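Local structure of phosphatidylglycerol lysyltransferase C-terminal domain-containing protein (Bacteroides thetaiotaomicron, 2HQY) at residues 81-84 against 85-89; 139-142 against 143-146. The protein is of unknown function but binds coenzyme A and is probably an acyltransferase-like relative of the phosphatidylglycerol lysyltransferases. All coordinates share one frame; numbering follows the deposited sequence.

Interaction 1. Residues 81-84 against 85-89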
ATOM      1  N   ILE A  81     -24.007   4.473  -1.470  1.00 19.75           N
ATOM      2  CA  ILE A  81     -24.614   4.265  -0.145  1.00 19.82           C
ATOM      3  C   ILE A  81     -24.816   2.775   0.125  1.00 20.42           C
ATOM      4  O   ILE A  81     -24.569   2.286   1.240  1.00 20.49           O
ATOM      5  CB  ILE A  81     -25.945   5.073   0.010  1.00 20.25           C
ATOM      6  CG1 ILE A  81     -25.631   6.570  -0.006  1.00 20.49           C
ATOM      7  CG2 ILE A  81     -26.679   4.682   1.315  1.00 19.37           C
ATOM      8  CD1 ILE A  81     -26.825   7.476  -0.392  1.00 21.09           C
ATOM      9  N   GLU A  82     -25.258   2.049  -0.902  1.00 20.65           N
ATOM     10  CA  GLU A  82     -25.455   0.609  -0.793  1.00 21.05           C
ATOM     11  C   GLU A  82     -24.130  -0.091  -0.555  1.00 20.36           C
ATOM     12  O   GLU A  82     -24.057  -1.063   0.191  1.00 20.31           O
ATOM     13  CB  GLU A  82     -26.130   0.048  -2.056  1.00 21.62           C
ATOM     14  CG  GLU A  82     -27.631   0.298  -2.093  1.00 25.77           C
ATOM     15  CD  GLU A  82     -28.240   0.243  -3.500  1.00 30.12           C
ATOM     16  OE1 GLU A  82     -29.487   0.334  -3.598  1.00 32.87           O
ATOM     17  OE2 GLU A  82     -27.494   0.127  -4.499  1.00 32.36           O
ATOM     18  N   ASP A  83     -23.074   0.425  -1.174  1.00 20.58           N
ATOM     19  CA  ASP A  83     -21.745  -0.128  -0.955  1.00 19.88           C
ATOM     20  C   ASP A  83     -21.330   0.069   0.499  1.00 20.01           C
ATOM     21  O   ASP A  83     -20.844  -0.874   1.135  1.00 19.85           O
ATOM     22  CB  ASP A  83     -20.727   0.498  -1.906  1.00 19.84           C
ATOM     23  CG  ASP A  83     -19.443  -0.284  -1.955  1.00 21.17           C
ATOM     24  OD1 ASP A  83     -19.456  -1.406  -2.498  1.00 23.03           O
ATOM     25  OD2 ASP A  83     -18.426   0.202  -1.423  1.00 22.26           O
ATOM     26  N   ALA A  84     -21.545   1.280   1.026  1.00 19.31           N
ATOM     27  CA  ALA A  84     -21.222   1.584   2.417  1.00 19.24           C
ATOM     28  C   ALA A  84     -22.035   0.673   3.356  1.00 20.62           C
ATOM     29  O   ALA A  84     -21.499   0.156   4.326  1.00 19.83           O
ATOM     30  CB  ALA A  84     -21.480   3.028   2.714  1.00 19.81           C
ATOM     31  N   ASP A  85     -23.318   0.474   3.050  1.00 20.94           N
ATOM     32  CA  ASP A  85     -24.160  -0.475   3.817  1.00 23.31           C
ATOM     33  C   ASP A  85     -23.525  -1.861   3.894  1.00 23.91           C
ATOM     34  O   ASP A  85     -23.465  -2.463   4.983  1.00 23.80           O
ATOM     35  CB  ASP A  85     -25.564  -0.596   3.206  1.00 23.27           C
ATOM     36  CG  ASP A  85     -26.388   0.674   3.338  1.00 26.12           C
ATOM     37  OD1 ASP A  85     -26.018   1.586   4.117  1.00 29.09           O
ATOM     38  OD2 ASP A  85     -27.441   0.758   2.658  1.00 27.70           O
ATOM     39  N   LYS A  86     -23.053  -2.370   2.751  0.50 24.37           N
ATOM     40  CA  LYS A  86     -22.373  -3.673   2.702  0.50 24.65           C
ATOM     41  C   LYS A  86     -21.119  -3.712   3.569  0.50 24.50           C
ATOM     42  O   LYS A  86     -20.790  -4.753   4.149  0.50 24.77           O
ATOM     43  CB  LYS A  86     -22.022  -4.056   1.262  0.50 24.85           C
ATOM     44  CG  LYS A  86     -23.082  -4.896   0.568  0.50 25.29           C
ATOM     45  CD  LYS A  86     -22.686  -5.226  -0.877  0.50 25.33           C
ATOM     46  CE  LYS A  86     -23.122  -4.126  -1.837  0.50 25.24           C
ATOM     47  NZ  LYS A  86     -23.274  -4.605  -3.236  0.50 25.94           N
ATOM     48  N   GLU A  87     -20.421  -2.579   3.645  1.00 23.88           N
ATOM     49  CA  GLU A  87     -19.241  -2.463   4.473  1.00 23.60           C
ATOM     50  C   GLU A  87     -19.584  -2.263   5.949  1.00 23.91           C
ATOM     51  O   GLU A  87     -18.685  -2.318   6.797  1.00 24.15           O
ATOM     52  CB  GLU A  87     -18.352  -1.315   3.971  1.00 23.50           C
ATOM     53  CG  GLU A  87     -17.840  -1.528   2.547  1.00 22.06           C
ATOM     54  CD  GLU A  87     -16.791  -2.638   2.431  1.00 23.32           C
ATOM     55  OE1 GLU A  87     -16.450  -3.301   3.445  1.00 24.41           O
ATOM     56  OE2 GLU A  87     -16.299  -2.841   1.309  1.00 22.92           O
ATOM     57  N   LYS A  88     -20.873  -2.037   6.229  1.00 23.27           N
ATOM     58  CA  LYS A  88     -21.404  -1.799   7.590  1.00 23.51           C
ATOM     59  C   LYS A  88     -20.878  -0.495   8.172  1.00 23.18           C
ATOM     60  O   LYS A  88     -20.565  -0.394   9.362  1.00 22.78           O
ATOM     61  CB  LYS A  88     -21.133  -3.009   8.505  1.00 23.66           C
ATOM     62  CG  LYS A  88     -21.867  -4.253   8.025  1.00 23.62           C
ATOM     63  CD  LYS A  88     -21.591  -5.486   8.886  1.00 25.10           C
ATOM     64  CE  LYS A  88     -22.257  -6.718   8.290  1.00 25.68           C
ATOM     65  NZ  LYS A  88     -23.717  -6.448   8.106  1.00 28.43           N
ATOM     66  N   HIS A  89     -20.752   0.505   7.300  1.00 22.19           N
ATOM     67  CA  HIS A  89     -20.289   1.827   7.699  1.00 21.83           C
ATOM     68  C   HIS A  89     -21.273   2.866   7.174  1.00 21.31           C
ATOM     69  O   HIS A  89     -21.940   2.645   6.140  1.00 21.01           O
ATOM     70  CB  HIS A  89     -18.874   2.107   7.151  1.00 22.12           C
ATOM     71  CG  HIS A  89     -17.783   1.431   7.919  1.00 24.00           C
ATOM     72  ND1 HIS A  89     -16.906   2.120   8.730  1.00 27.13           N
ATOM     73  CD2 HIS A  89     -17.422   0.129   7.996  1.00 23.29           C
ATOM     74  CE1 HIS A  89     -16.062   1.268   9.286  1.00 25.99           C
ATOM     75  NE2 HIS A  89     -16.364   0.053   8.867  1.00 26.77           N
TER
HETATM   76  O   HOH W   1     -21.424  -2.419  -4.109  1.00 37.16           O
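Ile81 O accepts the backbone N-H of Asp85 at 2.9 Å (Ile81 O to Asp85 N), and the Asp85 side chain folds back over the same carbonyl. With its CG beside the backbone N (chi1 -68°), Asp85 places that carboxylate carbon 3.2 Å from Ile81 O, a close approach between oxygen-rich groups that is not itself a hydrogen bond. At the next residue, Glu82 O receives Lys86 N at 3.0 Å, and the aliphatic part of Lys86 starts out past that carbonyl. Asp83 binds by backbone and side chain alike. Its O takes the N-H of Glu87, while Glu87 CG, beside its own backbone N (chi1 -62°), lies 3.4 Å from Asp83 O. In the Lys86 conformer described here, one of two, a water joins Asp83 OD1 to Lys86 NZ, so the link may not be permanent. Asp83 OD2 and Glu87 OE2, like charges 4.6 Å apart, both form salt bridges to Lys55, whose ammonium probably offsets their repulsion; Tyr64 OH also bonds to Asp83 OD2. Ala84 belongs to the helix end. Lys88 turns to positive phi (66°), and two bonds reach back, Lys88 N to Asp85 O and an almost straight one of 3.1 Å from His89 N to Ala84 O, making a Schellman motif. The chain thereby leaves the helix with the methyl group of Ala84 against the His89 backbone. Helix 73-87, which this turn ends, connects the neighbouring parallel strands 61-69 and 92-96: Ala84, Glu87 and His89 rest on strand 61-69, the His89 ring meets Trp57 edge to face, and His89 NE2 bonds to Gln166 of the second subunit.

Interaction 2. Residues 139-142 against 143-146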
ATOM      1  N   GLN A 139       7.271  41.399  -4.030  1.00 23.82           N
ATOM      2  CA  GLN A 139       8.579  42.017  -3.841  1.00 23.94           C
ATOM      3  C   GLN A 139       9.536  41.216  -2.952  1.00 23.78           C
ATOM      4  O   GLN A 139      10.704  41.047  -3.316  1.00 24.54           O
ATOM      5  CB  GLN A 139       8.466  43.460  -3.336  1.00 24.78           C
ATOM      6  CG  GLN A 139       9.806  44.187  -3.419  1.00 26.47           C
ATOM      7  CD  GLN A 139       9.643  45.650  -3.693  1.00 30.38           C
ATOM      8  OE1 GLN A 139       8.986  46.363  -2.938  1.00 33.08           O
ATOM      9  NE2 GLN A 139      10.238  46.117  -4.790  1.00 32.32           N
ATOM     10  N   ALA A 140       9.062  40.731  -1.801  1.00 23.48           N
ATOM     11  CA  ALA A 140       9.882  39.873  -0.932  1.00 23.12           C
ATOM     12  C   ALA A 140      10.346  38.595  -1.646  1.00 23.37           C
ATOM     13  O   ALA A 140      11.485  38.145  -1.448  1.00 23.30           O
ATOM     14  CB  ALA A 140       9.128  39.512   0.354  1.00 23.38           C
ATOM     15  N   LYS A 141       9.470  38.015  -2.462  1.00 22.76           N
ATOM     16  CA  LYS A 141       9.823  36.784  -3.189  1.00 22.71           C
ATOM     17  C   LYS A 141      10.915  37.046  -4.230  1.00 23.23           C
ATOM     18  O   LYS A 141      11.838  36.253  -4.363  1.00 22.53           O
ATOM     19  CB  LYS A 141       8.588  36.121  -3.818  1.00 22.78           C
ATOM     20  CG  LYS A 141       7.504  35.711  -2.804  1.00 22.00           C
ATOM     21  CD  LYS A 141       8.055  34.785  -1.751  1.00 21.74           C
ATOM     22  CE  LYS A 141       6.972  34.333  -0.790  1.00 19.14           C
ATOM     23  NZ  LYS A 141       7.554  33.604   0.359  1.00 19.32           N
ATOM     24  N   ARG A 142      10.810  38.177  -4.934  1.00 23.68           N
ATOM     25  CA  ARG A 142      11.842  38.608  -5.874  1.00 23.87           C
ATOM     26  C   ARG A 142      13.161  38.839  -5.155  1.00 24.77           C
ATOM     27  O   ARG A 142      14.226  38.467  -5.670  1.00 24.55           O
ATOM     28  CB  ARG A 142      11.427  39.883  -6.612  1.00 23.85           C
ATOM     29  CG  ARG A 142      10.314  39.674  -7.618  1.00 23.46           C
ATOM     30  CD  ARG A 142      10.261  40.775  -8.700  1.00 23.27           C
ATOM     31  NE  ARG A 142      10.103  42.127  -8.156  1.00 23.21           N
ATOM     32  CZ  ARG A 142       8.981  42.632  -7.639  1.00 22.30           C
ATOM     33  NH1 ARG A 142       7.867  41.907  -7.572  1.00 21.79           N
ATOM     34  NH2 ARG A 142       8.971  43.878  -7.175  1.00 22.44           N
ATOM     35  N   ASN A 143      13.094  39.437  -3.968  1.00 25.34           N
ATOM     36  CA  ASN A 143      14.284  39.654  -3.146  0.50 25.39           C
ATOM     37  C   ASN A 143      15.024  38.351  -2.802  1.00 25.40           C
ATOM     38  O   ASN A 143      16.259  38.312  -2.842  1.00 25.46           O
ATOM     39  CB  ASN A 143      13.925  40.427  -1.870  0.50 25.36           C
ATOM     40  CG  ASN A 143      13.500  41.869  -2.147  0.50 25.10           C
ATOM     41  OD1 ASN A 143      13.659  42.383  -3.257  0.50 24.42           O
ATOM     42  ND2 ASN A 143      12.959  42.527  -1.130  0.50 25.29           N
ATOM     43  N   HIS A 144      14.269  37.297  -2.446  1.00 24.79           N
ATOM     44  CA  HIS A 144      14.864  35.992  -2.104  1.00 24.74           C
ATOM     45  C   HIS A 144      15.562  35.382  -3.324  1.00 24.65           C
ATOM     46  O   HIS A 144      16.636  34.799  -3.194  1.00 24.98           O
ATOM     47  CB  HIS A 144      13.841  34.970  -1.579  1.00 24.86           C
ATOM     48  CG  HIS A 144      12.965  35.471  -0.473  1.00 26.00           C
ATOM     49  ND1 HIS A 144      13.337  36.525   0.336  1.00 28.14           N
ATOM     50  CD2 HIS A 144      11.745  35.068  -0.035  1.00 27.35           C
ATOM     51  CE1 HIS A 144      12.380  36.753   1.222  1.00 28.61           C
ATOM     52  NE2 HIS A 144      11.406  35.885   1.019  1.00 28.68           N
ATOM     53  N   ILE A 145      14.932  35.506  -4.489  1.00 24.25           N
ATOM     54  CA  ILE A 145      15.476  34.974  -5.745  1.00 25.09           C
ATOM     55  C   ILE A 145      16.775  35.698  -6.070  1.00 25.47           C
ATOM     56  O   ILE A 145      17.773  35.083  -6.473  1.00 24.97           O
ATOM     57  CB  ILE A 145      14.484  35.190  -6.937  1.00 25.03           C
ATOM     58  CG1 ILE A 145      13.192  34.369  -6.761  1.00 26.16           C
ATOM     59  CG2 ILE A 145      15.171  34.962  -8.284  1.00 26.00           C
ATOM     60  CD1 ILE A 145      13.399  32.919  -6.452  1.00 26.28           C
ATOM     61  N   ASN A 146      16.745  37.023  -5.911  1.00 25.84           N
ATOM     62  CA  ASN A 146      17.883  37.870  -6.244  1.00 26.37           C
ATOM     63  C   ASN A 146      19.068  37.607  -5.316  1.00 26.38           C
ATOM     64  O   ASN A 146      20.201  37.528  -5.781  1.00 26.03           O
ATOM     65  CB  ASN A 146      17.476  39.348  -6.205  1.00 27.37           C
ATOM     66  CG  ASN A 146      16.617  39.771  -7.416  1.00 29.74           C
ATOM     67  OD1 ASN A 146      16.536  39.070  -8.430  1.00 34.05           O
ATOM     68  ND2 ASN A 146      15.983  40.940  -7.304  1.00 32.40           N
TER
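The imidazole of His144 lies flat against the backbone of the preceding turn, with Ala140 O 3.0 Å from the ring plane and over its centre. The carbonyl therefore meets a face, and neither ring nitrogen aims a bond at it; its bond is with the backbone, His144 N donating to Ala140 O at 3.1 Å. A chi1 of -51° sets CG beside the backbone N and brings the ring back over the carbonyl. Lys141 passes this ring at a slant, its CD 4.1 Å from His144 CD2, and its polar end continues to Ser281 OG and, by a cation-pi contact, to Tyr282. Arg142 leaves in another direction: bent at chi3 (-58°), it turns one guanidinium face over Gln139 CA, 3.5 Å from the plane and toward the rim, while NH1 is gripped by the carbonyls of Leu133 and Gly135. Asn143 (in the conformer described, one of two) and Asn146 repeat one pattern: Asn143 CG is 3.1 Å from Gln139 O, and Asn146 CG is 3.2 Å from Arg142 O. Ile145 faces the protein, its CG1 near Lys141 O and its branches packed on Ala247, Met248 and Tyr251 of helix 245-256. An alanine in place of His144 would take away the flat cover over Ala140 O and would probably leave the middle of the Lys141 chain freer to move on that side. Three carbonyls thus meet flat groups from four residues on, two at an amide carbon and one at an imidazole face, which may add weak polar attraction to the backbone bonds. Ala140 O over the face would be better matched to a cationic ring, but Lys141 NZ, 4.5 Å from His144 NE2, would probably make that second positive charge less favourable.

Both interactions are local contacts within a single helix, in series along the chain: interaction 1 closes helix 73-87, and interaction 2 occupies the first turns of helix 139-151. Strands 92-96, 112-116 and 122-126 and helices 98-107 and 127-132 come between them. The two interactions lie on opposite sides of the chain's centre, their centres about 52 Å apart and their nearest atoms about 41 Å, so neither touches the other. Interaction 1 reaches the second subunit at its C-terminal end and is remote from the cofactor. Interaction 2 meets no other chain but is nearer to bound coenzyme A, about 12 Å from the Lys141 side chain, beside helix 245-256, which carries the cofactor-binding Tyr246.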